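Local coordinates for protein NUDIX hydrolase (Jonesia denitrificans, PDB 4KTB) that is of uncertain function but belongs to the Nudix hydrolase clan and may hydrolyse diadenosine tetraphosphate asymmetrically, at residues A[43-48]-A[72-77]. Sequence-based numbering, arbitrary orientation.
Sequences DAVPVR and RALVSG. With NA (sodium ion), chain E; EDO (1,2-ethanediol), chain P.
Ala-44 and Val-75 form an antiparallel hydrogen-bonded pair. Ala-44 N donates to Val-75 O at 2.6 Å, nearly straight at 165°, and Val-75 N returns a longer bond of 3.1 Å to Ala-44 O. Val-75 O also receives a CA-H...O contact from Asp-43 CA at 3.2 Å. Asp-43 and Ser-76 form the adjoining non-hydrogen-bonded pair, but toward Val-45 and Leu-74 the strands part, since residues 72-73 belong to a strand paired with strand 55-64 and Leu-74 links the two. In the mixed sheet expected of a Nudix fold, strand 39-49 pairs with strands 75-78 and 133-141, and also with 55-64 at Pro-46; helices 85-97 and 176-186 lie on its two faces.

Apolar packing accompanies the backbone pairing. On the helix 85-97 face, Val-75 CG2, anti to its carbonyl carbon, meets Pro-46 CG at 3.7 Å, while Val-75 CB rests 4.0 Å from Ala-44 CB. Toward helix 176-186, Val-45 CG2 lies 3.7 Å from Leu-74 CD2, the side chains crossing obliquely.

The polar contact is weaker: Asp-43 OD1 is 3.1 Å from Ser-76 OG, a weak hydrogen bond at most, whereas OD2 is gripped by the hydroxyls of Ser-135 and Tyr-117. An alanine in place of Asp-43 would probably leave these two hydroxyls without their shared carboxylate acceptor. Ser-76 O lies 2.3 Å from the sodium ion, whose shell five waters complete.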
ATOM      1  N   ASP A  43     -15.743   1.911   1.923  1.00  8.89           N
ATOM      2  CA  ASP A  43     -16.201   1.750   0.557  1.00 10.33           C
ATOM      3  C   ASP A  43     -15.595   0.468   0.038  1.00 10.97           C
ATOM      4  O   ASP A  43     -14.411   0.188   0.273  1.00 11.47           O
ATOM      5  CB  ASP A  43     -15.753   2.916  -0.330  1.00 13.99           C
ATOM      6  CG  ASP A  43     -16.570   4.175  -0.111  1.00 18.02           C
ATOM      7  OD1 ASP A  43     -17.658   4.280  -0.696  1.00 18.32           O
ATOM      8  OD2 ASP A  43     -16.116   5.069   0.631  1.00 19.72           O
ATOM      9  N   ALA A  44     -16.416  -0.324  -0.637  1.00  9.63           N
ATOM     10  CA  ALA A  44     -15.939  -1.534  -1.278  1.00  7.59           C
ATOM     11  C   ALA A  44     -16.239  -1.409  -2.753  1.00  6.92           C
ATOM     12  O   ALA A  44     -17.381  -1.174  -3.126  1.00 13.18           O
ATOM     13  CB  ALA A  44     -16.633  -2.738  -0.707  1.00 10.22           C
ATOM     14  N   VAL A  45     -15.215  -1.565  -3.586  1.00  8.90           N
ATOM     15  CA  VAL A  45     -15.407  -1.636  -5.029  1.00 12.59           C
ATOM     16  C   VAL A  45     -15.535  -3.109  -5.421  1.00 10.44           C
ATOM     17  O   VAL A  45     -14.576  -3.880  -5.300  1.00  8.37           O
ATOM     18  CB  VAL A  45     -14.275  -0.948  -5.807  1.00 13.98           C
ATOM     19  CG1 VAL A  45     -14.323  -1.338  -7.256  1.00 17.61           C
ATOM     20  CG2 VAL A  45     -14.394   0.548  -5.714  1.00 14.56           C
ATOM     21  N   PRO A  46     -16.739  -3.509  -5.860  1.00 12.24           N
ATOM     22  CA  PRO A  46     -16.985  -4.934  -6.107  1.00 14.05           C
ATOM     23  C   PRO A  46     -16.554  -5.318  -7.512  1.00 12.04           C
ATOM     24  O   PRO A  46     -16.996  -4.682  -8.486  1.00 11.13           O
ATOM     25  CB  PRO A  46     -18.512  -5.056  -5.974  1.00  9.67           C
ATOM     26  CG  PRO A  46     -18.977  -3.710  -5.378  1.00 11.92           C
ATOM     27  CD  PRO A  46     -17.985  -2.728  -5.891  1.00 12.46           C
ATOM     28  N   VAL A  47     -15.708  -6.339  -7.629  1.00 13.33           N
ATOM     29  CA  VAL A  47     -15.149  -6.676  -8.934  1.00 17.44           C
ATOM     30  C   VAL A  47     -15.197  -8.152  -9.276  1.00 18.97           C
ATOM     31  O   VAL A  47     -15.239  -9.014  -8.396  1.00 17.96           O
ATOM     32  CB  VAL A  47     -13.684  -6.205  -9.075  1.00 16.65           C
ATOM     33  CG1 VAL A  47     -13.532  -4.754  -8.663  1.00 16.89           C
ATOM     34  CG2 VAL A  47     -12.751  -7.088  -8.257  1.00 14.25           C
ATOM     35  N   ARG A  48     -15.199  -8.421 -10.576  1.00 18.78           N
ATOM     36  CA  ARG A  48     -15.008  -9.763 -11.099  1.00 20.25           C
ATOM     37  C   ARG A  48     -13.582  -9.854 -11.581  1.00 20.13           C
ATOM     38  O   ARG A  48     -13.117  -8.975 -12.308  1.00 19.87           O
ATOM     39  CB  ARG A  48     -15.933 -10.026 -12.291  1.00 20.56           C
ATOM     40  CG  ARG A  48     -17.402 -10.256 -11.935  1.00 21.89           C
ATOM     41  CD  ARG A  48     -18.243 -10.474 -13.179  1.00 25.02           C
ATOM     42  NE  ARG A  48     -19.637 -10.741 -12.848  1.00 25.57           N
ATOM     43  CZ  ARG A  48     -20.639 -10.660 -13.711  1.00 26.55           C
ATOM     44  NH1 ARG A  48     -20.408 -10.314 -14.969  1.00 23.42           N
ATOM     45  NH2 ARG A  48     -21.870 -10.928 -13.305  1.00 28.80           N
ATOM     46  N   ARG A  72     -25.499   5.752  -9.597  1.00 20.66           N
ATOM     47  CA  ARG A  72     -24.780   4.488  -9.540  1.00 22.97           C
ATOM     48  C   ARG A  72     -23.807   4.538  -8.364  1.00 22.26           C
ATOM     49  O   ARG A  72     -23.064   5.515  -8.215  1.00 23.84           O
ATOM     50  CB  ARG A  72     -24.035   4.227 -10.853  1.00 21.57           C
ATOM     51  CG  ARG A  72     -24.945   3.882 -12.019  1.00 21.20           C
ATOM     52  CD  ARG A  72     -24.160   3.784 -13.299  1.00 21.69           C
ATOM     53  NE  ARG A  72     -24.935   3.191 -14.384  1.00 23.21           N
ATOM     54  CZ  ARG A  72     -25.759   3.876 -15.161  1.00 35.26           C
ATOM     55  NH1 ARG A  72     -26.427   3.258 -16.117  1.00 26.42           N
ATOM     56  NH2 ARG A  72     -25.905   5.182 -14.985  1.00 37.58           N
ATOM     57  N   ALA A  73     -23.810   3.489  -7.543  1.00 16.87           N
ATOM     58  CA  ALA A  73     -23.119   3.512  -6.253  1.00 19.78           C
ATOM     59  C   ALA A  73     -22.187   2.335  -6.009  1.00 18.35           C
ATOM     60  O   ALA A  73     -22.485   1.202  -6.383  1.00 14.22           O
ATOM     61  CB  ALA A  73     -24.127   3.604  -5.108  1.00 20.50           C
ATOM     62  N   LEU A  74     -21.072   2.624  -5.345  1.00 18.34           N
ATOM     63  CA  LEU A  74     -20.201   1.599  -4.800  1.00 17.30           C
ATOM     64  C   LEU A  74     -20.871   0.965  -3.583  1.00 17.44           C
ATOM     65  O   LEU A  74     -21.986   1.321  -3.207  1.00 16.53           O
ATOM     66  CB  LEU A  74     -18.875   2.230  -4.392  1.00 10.96           C
ATOM     67  CG  LEU A  74     -18.165   2.932  -5.549  1.00 11.31           C
ATOM     68  CD1 LEU A  74     -16.930   3.682  -5.072  1.00 10.69           C
ATOM     69  CD2 LEU A  74     -17.762   1.914  -6.564  1.00 11.15           C
ATOM     70  N   VAL A  75     -20.195   0.019  -2.955  1.00 16.32           N
ATOM     71  CA  VAL A  75     -20.721  -0.531  -1.720  1.00 13.77           C
ATOM     72  C   VAL A  75     -20.102   0.256  -0.566  1.00 16.43           C
ATOM     73  O   VAL A  75     -18.884   0.275  -0.400  1.00 15.66           O
ATOM     74  CB  VAL A  75     -20.444  -2.032  -1.636  1.00 15.50           C
ATOM     75  CG1 VAL A  75     -20.666  -2.565  -0.211  1.00 13.02           C
ATOM     76  CG2 VAL A  75     -21.314  -2.770  -2.664  1.00 10.54           C
ATOM     77  N   SER A  76     -20.947   0.929   0.210  1.00 10.94           N
ATOM     78  CA  SER A  76     -20.472   1.981   1.099  1.00 10.99           C
ATOM     79  C   SER A  76     -21.318   2.127   2.356  1.00 11.87           C
ATOM     80  O   SER A  76     -22.542   2.040   2.310  1.00 12.94           O
ATOM     81  CB  SER A  76     -20.450   3.312   0.345  1.00 32.11           C
ATOM     82  OG  SER A  76     -20.139   4.388   1.209  1.00 33.95           O
ATOM     83  N   GLY A  77     -20.661   2.363   3.483  1.00 11.59           N
ATOM     84  CA  GLY A  77     -21.397   2.537   4.712  1.00 12.64           C
ATOM     85  C   GLY A  77     -20.548   2.660   5.956  1.00 12.35           C
ATOM     86  O   GLY A  77     -19.332   2.464   5.939  1.00 11.19           O
TER
HETATM   87 NA    NA E 201     -24.743   1.683   1.839  1.00 20.42          NA
HETATM   88  C1  EDO P 212     -23.421  -9.048 -15.892  1.00 31.86           C
HETATM   89  O1  EDO P 212     -23.192 -10.445 -15.686  1.00 34.76           O
HETATM   90  C2  EDO P 212     -22.997  -8.652 -17.301  1.00 31.99           C
HETATM   91  O2  EDO P 212     -21.624  -8.996 -17.514  1.00 31.44           O
HETATM   92  O   HOH W   1     -23.980   1.439  -0.388  1.00 23.33           O
HETATM   93  O   HOH W   2     -24.357  -0.461   2.616  1.00 10.41           O
HETATM   94  O   HOH W   3     -24.908   3.655   0.718  1.00 22.59           O
HETATM   95  O   HOH W   4     -26.836   0.572   0.252  1.00 35.04           O
HETATM   96  O   HOH W   5     -25.648   2.397   3.943  1.00 13.65           O